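Local coordinates for MtVAO615 (Myceliophthora thermophila, PDB 6F72), which is probably a secreted flavoprotein oxidase that holds FAD by two covalent links and, once reduced, reacts rapidly with molecular oxygen, its substrate still being unknown, at residues A[274-279]-A[537-542]; A[332-337]-A[450-455]; A[416-421]-A[472-477]; A[464-469]-A[512-517]. One frame throughout, in Å; residues are numbered along the deposited sequence.

Interaction 1: A[274-279]-A[537-542]; sequences LYWALS and ARLLRV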
# COMPACT_ATOMS: atom_id res chain seq x y z
N LEU A 274 5.87 -15.49 -14.28
CA LEU A 274 4.75 -14.65 -13.85
C LEU A 274 4.60 -14.65 -12.33
O LEU A 274 4.36 -13.57 -11.75
CB LEU A 274 3.44 -15.02 -14.55
CG LEU A 274 2.18 -14.14 -14.33
CD1 LEU A 274 2.32 -12.69 -14.79
CD2 LEU A 274 0.97 -14.78 -14.99
N TYR A 275 4.77 -15.80 -11.69
CA TYR A 275 4.72 -15.89 -10.22
C TYR A 275 5.78 -14.96 -9.59
O TYR A 275 5.50 -14.28 -8.59
CB TYR A 275 4.88 -17.36 -9.72
CG TYR A 275 5.17 -17.42 -8.23
CD1 TYR A 275 6.50 -17.35 -7.75
CD2 TYR A 275 4.14 -17.51 -7.29
CE1 TYR A 275 6.77 -17.34 -6.39
CE2 TYR A 275 4.41 -17.53 -5.92
CZ TYR A 275 5.72 -17.44 -5.48
OH TYR A 275 6.03 -17.45 -4.13
N TRP A 276 6.98 -14.96 -10.18
CA TRP A 276 8.13 -14.17 -9.74
C TRP A 276 7.83 -12.64 -9.80
O TRP A 276 7.99 -11.94 -8.78
CB TRP A 276 9.35 -14.56 -10.59
CG TRP A 276 10.63 -13.86 -10.25
CD1 TRP A 276 11.55 -14.25 -9.32
CD2 TRP A 276 11.15 -12.68 -10.87
NE1 TRP A 276 12.61 -13.36 -9.29
CE2 TRP A 276 12.40 -12.40 -10.23
CE3 TRP A 276 10.70 -11.83 -11.89
CZ2 TRP A 276 13.20 -11.29 -10.59
CZ3 TRP A 276 11.49 -10.72 -12.24
CH2 TRP A 276 12.73 -10.46 -11.58
N ALA A 277 7.38 -12.17 -10.97
CA ALA A 277 6.97 -10.79 -11.24
C ALA A 277 5.85 -10.32 -10.33
O ALA A 277 5.94 -9.23 -9.79
CB ALA A 277 6.59 -10.61 -12.70
N LEU A 278 4.80 -11.15 -10.16
CA LEU A 278 3.67 -10.79 -9.30
C LEU A 278 4.01 -10.73 -7.80
O LEU A 278 3.32 -10.04 -7.04
CB LEU A 278 2.46 -11.71 -9.54
CG LEU A 278 1.61 -11.54 -10.80
CD1 LEU A 278 0.74 -12.78 -10.96
CD2 LEU A 278 0.74 -10.28 -10.78
N SER A 279 5.05 -11.45 -7.39
CA SER A 279 5.44 -11.53 -5.98
C SER A 279 6.49 -10.44 -5.65
O SER A 279 7.68 -10.74 -5.42
CB SER A 279 5.96 -12.95 -5.67
OG SER A 279 4.99 -13.96 -5.88
N ALA A 537 15.11 -5.36 -15.84
CA ALA A 537 15.22 -5.98 -17.17
C ALA A 537 14.36 -7.26 -17.24
O ALA A 537 13.65 -7.46 -18.23
CB ALA A 537 16.67 -6.29 -17.50
N ARG A 538 14.42 -8.08 -16.19
CA ARG A 538 13.71 -9.35 -16.15
C ARG A 538 12.21 -9.14 -15.95
O ARG A 538 11.40 -9.84 -16.58
CB ARG A 538 14.25 -10.30 -15.08
CG ARG A 538 13.83 -11.74 -15.35
CD ARG A 538 14.00 -12.66 -14.16
NE ARG A 538 13.20 -13.86 -14.36
CZ ARG A 538 12.91 -14.75 -13.42
NH1 ARG A 538 13.36 -14.59 -12.18
NH2 ARG A 538 12.17 -15.81 -13.73
N LEU A 539 11.86 -8.19 -15.09
CA LEU A 539 10.48 -7.75 -14.92
C LEU A 539 9.89 -7.27 -16.25
O LEU A 539 8.72 -7.55 -16.55
CB LEU A 539 10.38 -6.67 -13.84
CG LEU A 539 10.56 -7.17 -12.40
CD1 LEU A 539 10.84 -6.04 -11.42
CD2 LEU A 539 9.37 -8.00 -11.93
N LEU A 540 10.69 -6.57 -17.04
CA LEU A 540 10.27 -6.09 -18.35
C LEU A 540 10.07 -7.21 -19.36
O LEU A 540 9.14 -7.17 -20.17
CB LEU A 540 11.25 -5.04 -18.89
CG LEU A 540 10.82 -4.24 -20.12
CD1 LEU A 540 9.62 -3.34 -19.84
CD2 LEU A 540 12.00 -3.42 -20.62
N ARG A 541 10.95 -8.21 -19.31
CA ARG A 541 10.79 -9.42 -20.11
C ARG A 541 9.50 -10.18 -19.78
O ARG A 541 8.83 -10.66 -20.69
CB ARG A 541 11.99 -10.34 -19.96
CG ARG A 541 13.22 -9.84 -20.71
CD ARG A 541 14.24 -10.95 -20.89
NE ARG A 541 14.77 -11.45 -19.61
CZ ARG A 541 15.79 -10.92 -18.94
NH1 ARG A 541 16.42 -9.82 -19.36
NH2 ARG A 541 16.17 -11.48 -17.80
N VAL A 542 9.16 -10.29 -18.49
CA VAL A 542 7.92 -10.95 -18.06
C VAL A 542 6.71 -10.13 -18.55
O VAL A 542 5.76 -10.69 -19.09
CB VAL A 542 7.84 -11.18 -16.53
CG1 VAL A 542 6.53 -11.87 -16.14
CG2 VAL A 542 9.01 -12.01 -16.03
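Trp276 lies under the side chain of Arg538 where two helices pack, 272-278 from the FAD-binding PCMH-type region and 536-546 from the berberine-like C-terminal region; the axes of 274-278 and 537-542 approach to 9.7 Å with their N-to-C directions 122° apart. The indole CG is anti to its backbone N (chi1 -179°), and the ring presents one face to the arginine. Extended from CG to NE, the arginine chain runs over that face: CD lies over the six-membered ring, 3.7 Å from its centroid, in a CH-pi contact, and CZ lies over the five-membered ring, 3.9 Å from its centroid, in a cation-pi contact. The guanidinium is not flat on the indole; the two planes are 33° apart, with NH1 dipping toward the ring centre. Leu539 meets the indole obliquely at CZ3, its side chain crossing that of the tryptophan at about a right angle. An alanine in place of Trp276 would probably leave the Arg538 guanidinium without its aromatic bed and open a gap beside Leu539. Beside the indole, Ala277 CB fits between two branches, 3.9 Å from Leu539 CD2 and 3.7 Å from Val542 CG1.

Interaction 2: A[332-337]-A[450-455]; sequences DFLDGG and CDSFSV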
# COMPACT_ATOMS: atom_id res chain seq x y z
N ASP A 332 19.35 -6.86 17.28
CA ASP A 332 19.10 -8.11 18.03
C ASP A 332 17.62 -8.35 18.34
O ASP A 332 17.18 -9.50 18.42
CB ASP A 332 19.89 -8.13 19.33
CG ASP A 332 21.37 -8.11 19.12
OD1 ASP A 332 21.85 -8.62 18.09
OD2 ASP A 332 22.07 -7.56 19.99
N PHE A 333 16.88 -7.26 18.53
CA PHE A 333 15.44 -7.31 18.77
C PHE A 333 14.71 -7.80 17.53
O PHE A 333 13.83 -8.66 17.63
CB PHE A 333 14.97 -5.92 19.20
CG PHE A 333 13.49 -5.80 19.41
CD1 PHE A 333 12.89 -6.22 20.61
CD2 PHE A 333 12.68 -5.22 18.43
CE1 PHE A 333 11.51 -6.08 20.81
CE2 PHE A 333 11.30 -5.08 18.62
CZ PHE A 333 10.72 -5.50 19.82
N LEU A 334 15.09 -7.28 16.36
CA LEU A 334 14.49 -7.69 15.09
C LEU A 334 14.86 -9.10 14.65
O LEU A 334 14.02 -9.81 14.10
CB LEU A 334 14.85 -6.70 13.99
CG LEU A 334 14.49 -5.22 14.20
CD1 LEU A 334 15.03 -4.45 13.02
CD2 LEU A 334 13.00 -4.97 14.36
N ASP A 335 16.12 -9.49 14.88
CA ASP A 335 16.62 -10.84 14.58
C ASP A 335 15.96 -11.94 15.41
O ASP A 335 16.03 -13.12 15.04
CB ASP A 335 18.15 -10.92 14.77
CG ASP A 335 18.93 -10.09 13.75
OD1 ASP A 335 18.40 -9.82 12.64
OD2 ASP A 335 20.08 -9.71 14.06
N GLY A 336 15.36 -11.57 16.53
CA GLY A 336 14.62 -12.49 17.39
C GLY A 336 13.17 -12.69 16.96
O GLY A 336 12.41 -13.36 17.65
N GLY A 337 12.79 -12.10 15.82
CA GLY A 337 11.44 -12.22 15.26
C GLY A 337 10.47 -11.11 15.62
O GLY A 337 9.27 -11.22 15.34
N CYS A 450 7.68 4.97 11.07
CA CYS A 450 8.64 3.98 10.61
C CYS A 450 8.24 2.60 11.06
O CYS A 450 7.66 2.41 12.14
CB CYS A 450 10.02 4.27 11.17
SG CYS A 450 10.73 5.80 10.61
N ASP A 451 8.56 1.63 10.22
CA ASP A 451 8.53 0.26 10.65
C ASP A 451 9.93 -0.32 10.63
O ASP A 451 10.78 0.12 9.85
CB ASP A 451 7.61 -0.56 9.77
CG ASP A 451 6.51 -1.20 10.57
OD1 ASP A 451 5.48 -0.50 10.74
OD2 ASP A 451 6.70 -2.37 11.02
N SER A 452 10.14 -1.31 11.49
CA SER A 452 11.42 -2.00 11.60
C SER A 452 11.23 -3.50 11.44
O SER A 452 10.22 -4.06 11.90
CB SER A 452 12.10 -1.65 12.92
OG SER A 452 11.26 -1.95 14.02
N PHE A 453 12.21 -4.13 10.80
CA PHE A 453 12.09 -5.53 10.37
C PHE A 453 13.45 -6.13 10.03
O PHE A 453 14.37 -5.42 9.63
CB PHE A 453 11.18 -5.63 9.12
CG PHE A 453 11.67 -4.83 7.95
CD1 PHE A 453 12.57 -5.38 7.03
CD2 PHE A 453 11.26 -3.51 7.78
CE1 PHE A 453 13.06 -4.63 5.97
CE2 PHE A 453 11.73 -2.76 6.71
CZ PHE A 453 12.63 -3.32 5.81
N SER A 454 13.54 -7.46 10.17
CA SER A 454 14.62 -8.24 9.58
C SER A 454 13.97 -9.34 8.73
O SER A 454 13.26 -10.19 9.25
CB SER A 454 15.52 -8.83 10.68
OG SER A 454 16.55 -9.60 10.10
N VAL A 455 14.20 -9.30 7.42
CA VAL A 455 13.54 -10.22 6.47
C VAL A 455 14.55 -11.02 5.61
O VAL A 455 14.20 -11.53 4.53
CB VAL A 455 12.48 -9.52 5.58
CG1 VAL A 455 11.32 -8.97 6.41
CG2 VAL A 455 13.11 -8.44 4.71
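The last turn of helix 316-335 comes down on the end of strand 448-452 and the residues after it, with Leu334 and Ser454 nearest at 5.5 Å between CA atoms, and the helix closes in a Schellman motif at Gly337, whose phi is positive and whose N donates to Leu334 O. Leu334 carries most of the helix side of the contact. Its CG is anti to the carbonyl carbon (chi1 -56°), and its two methyls lie side by side on successive parts of the facing backbone, CD2 at Ser452 and CD1 at Phe453. CD2 touches Ser452 OG at 3.5 Å, a van der Waals contact; the hydroxyl itself is hydrogen-bonded to Phe340 O. CD1 lies 3.6 Å from Phe453 O. Farther down the leucine, its CB meets the CB of Ser454 at 4.0 Å. An alanine at Leu334 would probably open a gap over the Ser452-Phe453 backbone where the two methyls had been. At the exposed end of the helix, Asp335 OD1 is 3.1 Å from Ser454 OG, but its stronger partner is Arg420, with which it forms a salt bridge. The contact thus joins a helix end to the seven-stranded antiparallel sheet at strand 448-452, which lies between strands 339-344 and 472-480; Leu334 also touches Met473 of the latter, and Ser242 of helix 241-244 packs against both Leu334 and Phe453.

Interaction 3: A[416-421]-A[472-477]; sequences RIIPRS and GMLLCA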
# COMPACT_ATOMS: atom_id res chain seq x y z
N ARG A 416 11.64 5.49 2.46
CA ARG A 416 12.94 4.93 2.24
C ARG A 416 13.02 3.62 3.00
O ARG A 416 12.58 3.55 4.16
CB ARG A 416 14.02 5.94 2.68
CG ARG A 416 15.39 5.67 2.09
CD ARG A 416 15.49 5.98 0.60
NE ARG A 416 16.85 5.74 0.17
CZ ARG A 416 17.25 5.55 -1.09
NH1 ARG A 416 16.39 5.55 -2.09
NH2 ARG A 416 18.55 5.34 -1.32
N ILE A 417 13.48 2.58 2.31
CA ILE A 417 13.94 1.37 2.96
C ILE A 417 15.40 1.66 3.31
O ILE A 417 16.21 1.94 2.43
CB ILE A 417 13.84 0.13 2.05
CG1 ILE A 417 12.36 -0.19 1.78
CG2 ILE A 417 14.49 -1.08 2.70
CD1 ILE A 417 12.08 -0.67 0.37
N ILE A 418 15.68 1.63 4.61
CA ILE A 418 16.98 2.03 5.16
C ILE A 418 17.79 0.78 5.57
O ILE A 418 17.38 0.06 6.49
CB ILE A 418 16.81 3.01 6.35
CG1 ILE A 418 15.97 4.25 5.92
CG2 ILE A 418 18.16 3.43 6.92
CD1 ILE A 418 15.59 5.21 7.03
N PRO A 419 18.93 0.51 4.88
CA PRO A 419 19.83 -0.62 5.21
C PRO A 419 20.28 -0.64 6.67
O PRO A 419 20.56 0.41 7.25
CB PRO A 419 21.05 -0.39 4.31
CG PRO A 419 20.58 0.47 3.20
CD PRO A 419 19.33 1.19 3.63
N ARG A 420 20.33 -1.83 7.26
CA ARG A 420 20.93 -2.06 8.59
C ARG A 420 22.35 -1.50 8.76
O ARG A 420 22.68 -0.97 9.83
CB ARG A 420 20.94 -3.55 8.90
CG ARG A 420 21.15 -3.88 10.37
CD ARG A 420 21.48 -5.35 10.54
NE ARG A 420 20.71 -5.95 11.63
CZ ARG A 420 19.65 -6.74 11.48
NH1 ARG A 420 19.21 -7.07 10.27
NH2 ARG A 420 19.02 -7.21 12.54
N SER A 421 23.17 -1.62 7.72
CA SER A 421 24.59 -1.21 7.79
C SER A 421 24.76 0.30 8.00
O SER A 421 25.73 0.74 8.62
CB SER A 421 25.36 -1.68 6.55
OG SER A 421 24.66 -1.29 5.37
N GLY A 472 17.76 -4.15 4.33
CA GLY A 472 17.01 -3.12 5.05
C GLY A 472 16.66 -3.47 6.48
O GLY A 472 16.46 -4.65 6.81
N MET A 473 16.60 -2.43 7.32
CA MET A 473 16.16 -2.56 8.71
C MET A 473 14.94 -1.65 9.01
O MET A 473 14.07 -2.02 9.81
CB MET A 473 17.32 -2.25 9.66
CG MET A 473 17.12 -2.78 11.07
SD MET A 473 18.42 -2.50 12.29
CE MET A 473 18.20 -0.77 12.65
N LEU A 474 14.89 -0.48 8.37
CA LEU A 474 13.80 0.48 8.55
C LEU A 474 13.05 0.77 7.24
O LEU A 474 13.65 0.81 6.16
CB LEU A 474 14.33 1.81 9.12
CG LEU A 474 15.30 1.85 10.31
CD1 LEU A 474 15.69 3.30 10.59
CD2 LEU A 474 14.73 1.22 11.57
N LEU A 475 11.74 0.93 7.35
CA LEU A 475 10.95 1.49 6.27
C LEU A 475 10.26 2.67 6.90
O LEU A 475 9.33 2.49 7.69
CB LEU A 475 9.93 0.50 5.69
CG LEU A 475 8.96 0.87 4.53
CD1 LEU A 475 7.84 1.81 4.96
CD2 LEU A 475 9.64 1.46 3.31
N CYS A 476 10.75 3.85 6.57
CA CYS A 476 10.16 5.10 7.07
C CYS A 476 9.35 5.79 5.99
O CYS A 476 9.80 5.90 4.84
CB CYS A 476 11.23 6.03 7.63
SG CYS A 476 11.99 5.32 9.11
N ALA A 477 8.17 6.25 6.38
CA ALA A 477 7.26 6.90 5.46
C ALA A 477 6.91 8.36 5.86
O ALA A 477 5.82 8.61 6.42
CB ALA A 477 6.01 6.06 5.29
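Ile418 O takes two backbone N-H groups at once, from Met473 at 2.7 Å and from Leu474 at 3.2 Å, and this shared acceptor marks a classic beta bulge between antiparallel strands 412-419 and 472-480. Both bonds are nearly straight; Leu474 N sits on a lone pair in the carbonyl plane, whereas Met473 N is tilted from that plane by 26°. Ile418 N answers with a bond to Leu474 O at 2.7 Å, and Arg416 and Cys476 form a second hydrogen-bonded pair through N and O of each. Between them Ile417 and Leu475 make the non-hydrogen-bonded pair, with Ile417 CA leaning on Leu474 O in a CA-H...O contact.

The side chains of Ile417 and Leu475 share one face of the sheet, where CG1 of the isoleucine meets CD2 of the leucine at 3.5 Å. Ile418, Leu474 and Cys476, with the first part of Arg416, lie on the other face: Ile418 CB packs on Leu474 CB, and its CD1 approaches Cys476 SG, the sulfur joined to Cys450 in a disulfide. Within the bulge, Met473 points toward the other segment and meets Arg420, whose chain it crosses at about a right angle, with SD 3.6 Å from Arg420 CG and, more loosely, over one face of the guanidinium, off its centre. That guanidinium pairs with Asp335, and Arg416 reaches away to Asp507 and Thr510. Polar bonding across the contact therefore belongs to the backbone, the side chains meet through carbon and sulfur, and both arginine charges find their carboxylate partners beyond the two strands.

Interaction 4: A[464-469]-A[512-517]; sequences SLHPAW and GGSVYL. With FAD (flavin-adenine dinucleotide), chain E.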
# COMPACT_ATOMS: atom_id res chain seq x y z
N SER A 464 10.59 -11.42 -6.98
CA SER A 464 11.21 -10.19 -7.52
C SER A 464 11.39 -9.06 -6.50
O SER A 464 11.79 -7.93 -6.86
CB SER A 464 10.44 -9.70 -8.75
OG SER A 464 9.11 -9.28 -8.42
N LEU A 465 11.14 -9.37 -5.23
CA LEU A 465 11.27 -8.42 -4.15
C LEU A 465 12.64 -7.76 -4.17
O LEU A 465 13.67 -8.43 -4.24
CB LEU A 465 11.00 -9.10 -2.80
CG LEU A 465 10.89 -8.16 -1.60
CD1 LEU A 465 9.49 -7.57 -1.48
CD2 LEU A 465 11.31 -8.86 -0.32
N HIS A 466 12.63 -6.42 -4.17
CA HIS A 466 13.85 -5.62 -4.23
C HIS A 466 14.87 -6.06 -3.16
O HIS A 466 14.52 -6.19 -1.97
CB HIS A 466 13.50 -4.13 -4.09
CG HIS A 466 14.60 -3.20 -4.49
ND1 HIS A 466 15.77 -3.07 -3.77
CD2 HIS A 466 14.72 -2.35 -5.55
CE1 HIS A 466 16.55 -2.18 -4.35
NE2 HIS A 466 15.95 -1.74 -5.44
N PRO A 467 16.15 -6.29 -3.56
CA PRO A 467 17.17 -6.75 -2.61
C PRO A 467 17.40 -5.86 -1.38
O PRO A 467 17.80 -6.36 -0.33
CB PRO A 467 18.44 -6.86 -3.46
CG PRO A 467 18.16 -6.01 -4.66
CD PRO A 467 16.70 -6.17 -4.92
N ALA A 468 17.11 -4.56 -1.49
CA ALA A 468 17.20 -3.63 -0.34
C ALA A 468 16.35 -4.11 0.84
O ALA A 468 16.72 -3.90 1.99
CB ALA A 468 16.81 -2.21 -0.74
N TRP A 469 15.24 -4.79 0.55
CA TRP A 469 14.48 -5.44 1.61
C TRP A 469 15.33 -6.38 2.48
O TRP A 469 15.17 -6.39 3.70
CB TRP A 469 13.29 -6.20 1.03
CG TRP A 469 12.12 -5.35 0.62
CD1 TRP A 469 11.75 -5.03 -0.65
CD2 TRP A 469 11.16 -4.72 1.49
NE1 TRP A 469 10.60 -4.27 -0.64
CE2 TRP A 469 10.22 -4.05 0.66
CE3 TRP A 469 11.00 -4.66 2.88
CZ2 TRP A 469 9.14 -3.31 1.18
CZ3 TRP A 469 9.92 -3.93 3.41
CH2 TRP A 469 9.00 -3.27 2.55
N GLY A 512 22.43 3.05 -0.72
CA GLY A 512 22.21 1.58 -0.67
C GLY A 512 20.79 1.18 -0.31
O GLY A 512 20.42 0.01 -0.35
N GLY A 513 19.99 2.16 0.09
CA GLY A 513 18.56 1.97 0.34
C GLY A 513 17.75 2.08 -0.93
O GLY A 513 18.29 2.14 -2.04
N SER A 514 16.43 2.12 -0.78
CA SER A 514 15.55 2.21 -1.95
C SER A 514 14.24 2.87 -1.54
O SER A 514 14.01 3.12 -0.35
CB SER A 514 15.31 0.82 -2.56
OG SER A 514 14.47 0.06 -1.70
N VAL A 515 13.39 3.13 -2.54
CA VAL A 515 12.06 3.68 -2.30
C VAL A 515 11.05 2.56 -2.53
O VAL A 515 11.05 1.89 -3.58
CB VAL A 515 11.79 4.98 -3.12
CG1 VAL A 515 10.47 5.65 -2.72
CG2 VAL A 515 12.90 6.00 -2.89
N TYR A 516 10.26 2.31 -1.50
CA TYR A 516 9.23 1.29 -1.54
C TYR A 516 8.20 1.72 -2.59
O TYR A 516 7.67 2.85 -2.52
CB TYR A 516 8.63 1.15 -0.14
CG TYR A 516 7.51 0.15 0.03
CD1 TYR A 516 7.42 -1.02 -0.76
CD2 TYR A 516 6.54 0.34 1.02
CE1 TYR A 516 6.37 -1.93 -0.58
CE2 TYR A 516 5.50 -0.56 1.21
CZ TYR A 516 5.42 -1.70 0.42
OH TYR A 516 4.37 -2.59 0.63
N LEU A 517 7.95 0.86 -3.58
CA LEU A 517 7.10 1.24 -4.74
C LEU A 517 5.65 1.56 -4.34
O LEU A 517 4.93 2.26 -5.08
CB LEU A 517 7.16 0.18 -5.85
CG LEU A 517 6.49 -1.19 -5.66
CD1 LEU A 517 4.98 -1.12 -5.92
CD2 LEU A 517 7.14 -2.28 -6.51
PA FAD E . -5.45 -0.25 -4.87
O1A FAD E . -5.21 1.22 -5.05
O2A FAD E . -6.84 -0.75 -5.17
O5B FAD E . -4.38 -1.04 -5.78
C5B FAD E . -3.01 -0.65 -5.85
C4B FAD E . -2.37 -1.10 -7.16
O4B FAD E . -2.51 -2.52 -7.30
C3B FAD E . -2.99 -0.50 -8.40
O3B FAD E . -1.92 -0.30 -9.34
C2B FAD E . -3.93 -1.57 -8.93
O2B FAD E . -4.07 -1.50 -10.35
C1B FAD E . -3.24 -2.85 -8.49
N9A FAD E . -4.16 -3.96 -8.16
C8A FAD E . -4.87 -4.09 -7.02
N7A FAD E . -5.57 -5.24 -7.01
C5A FAD E . -5.30 -5.88 -8.17
C6A FAD E . -5.72 -7.15 -8.79
N6A FAD E . -6.59 -7.96 -8.15
N1A FAD E . -5.22 -7.46 -10.01
C2A FAD E . -4.35 -6.65 -10.66
N3A FAD E . -3.92 -5.47 -10.14
C4A FAD E . -4.36 -5.04 -8.92
N1 FAD E . 1.78 -0.83 2.80
C2 FAD E . 2.61 -1.56 3.58
O2 FAD E . 3.51 -2.25 3.03
N3 FAD E . 2.50 -1.58 4.92
C4 FAD E . 1.58 -0.87 5.60
O4 FAD E . 1.52 -0.92 6.85
C4X FAD E . 0.63 -0.06 4.82
N5 FAD E . -0.34 0.67 5.42
C5X FAD E . -1.21 1.43 4.69
C6 FAD E . -2.21 2.19 5.34
C7 FAD E . -3.11 2.96 4.56
C7M FAD E . -4.17 3.77 5.28
C8 FAD E . -3.00 2.97 3.06
C8M FAD E . -3.96 3.69 2.13
C9 FAD E . -2.00 2.22 2.44
C9A FAD E . -1.10 1.45 3.20
N10 FAD E . -0.11 0.68 2.55
C10 FAD E . 0.79 -0.07 3.34
C1' FAD E . 0.04 0.74 1.10
C2' FAD E . -0.43 -0.43 0.28
O2' FAD E . 0.51 -1.48 0.45
C3' FAD E . -0.43 0.07 -1.16
O3' FAD E . -1.12 1.34 -1.27
C4' FAD E . -1.07 -0.95 -2.10
O4' FAD E . -0.84 -0.56 -3.45
C5' FAD E . -2.56 -1.14 -1.80
O5' FAD E . -3.16 -2.01 -2.74
P FAD E . -4.76 -2.11 -2.82
O1P FAD E . -5.30 -2.28 -1.43
O2P FAD E . -5.05 -3.10 -3.92
O3P FAD E . -5.15 -0.63 -3.34
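The flavin pocket is bordered here by Tyr516, and Trp469, in the short helix 468-471, packs behind it. The indole comes edge-on to one face of the phenol ring, a T-shaped pair with planes at 86° and centroids 5.2 Å apart. CZ2 of the tryptophan does the touching, 3.5 Å from Tyr516 CD1 and displaced toward the rim of the phenol ring. With CG anti to the backbone N (chi1 179°), the tyrosine ring leaves its backbone toward the flavin, and its OH donates to the flavin carbonyl oxygen O2 of FAD at 2.6 Å, with the isoalloxazine C2 close to the plane of the phenol. This hydroxyl is also hydrogen-bonded to Asn518 ND2, so it is gripped from the protein side as well.

Away from the cofactor, Ser514 CB lies over one face of the His466 imidazole in a CH-pi contact, 4.0 Å from its centroid, and Ser514 OG rests 3.4 Å from Ala468 CB. The imidazole is held in its turn by a capping bond, Ala468 N donating to His466 ND1 at 3.0 Å and close to the ring plane. Behind the site, Trp469 also meets the Phe453 ring at about 45°. A first-shell tyrosine on the flavin pyrimidine carbonyl, backed by a second-shell tryptophan, makes this part of the FAD-binding site of a VAO-type flavoprotein with a berberine-like C-terminal region.

Interactions 1, 2 and 3 are buried for the most part, interaction 4 only partly, with His466 and the two glycines of 512-517 nearer the surface. Interactions 2 and 3 share one antiparallel sheet: strands 448-452 and 472-480 are neighbours, tied by the Cys450-Cys476 disulfide, while the Asp335-Arg420 salt bridge joins the end of helix 316-335 to the start of helix 420-424. Interaction 4 abuts interaction 3, Ile417 N lying 2.8 Å from Ser514 O, and reaches interaction 1 through a hydrogen bond between Ser464 OG and Trp276 O. Interaction 1 stands apart from the sheet, about 24 Å from interaction 3 between centres. Backbone bonds dominate interaction 3, aliphatic packing interaction 2, and aromatic faces interactions 1 and 4.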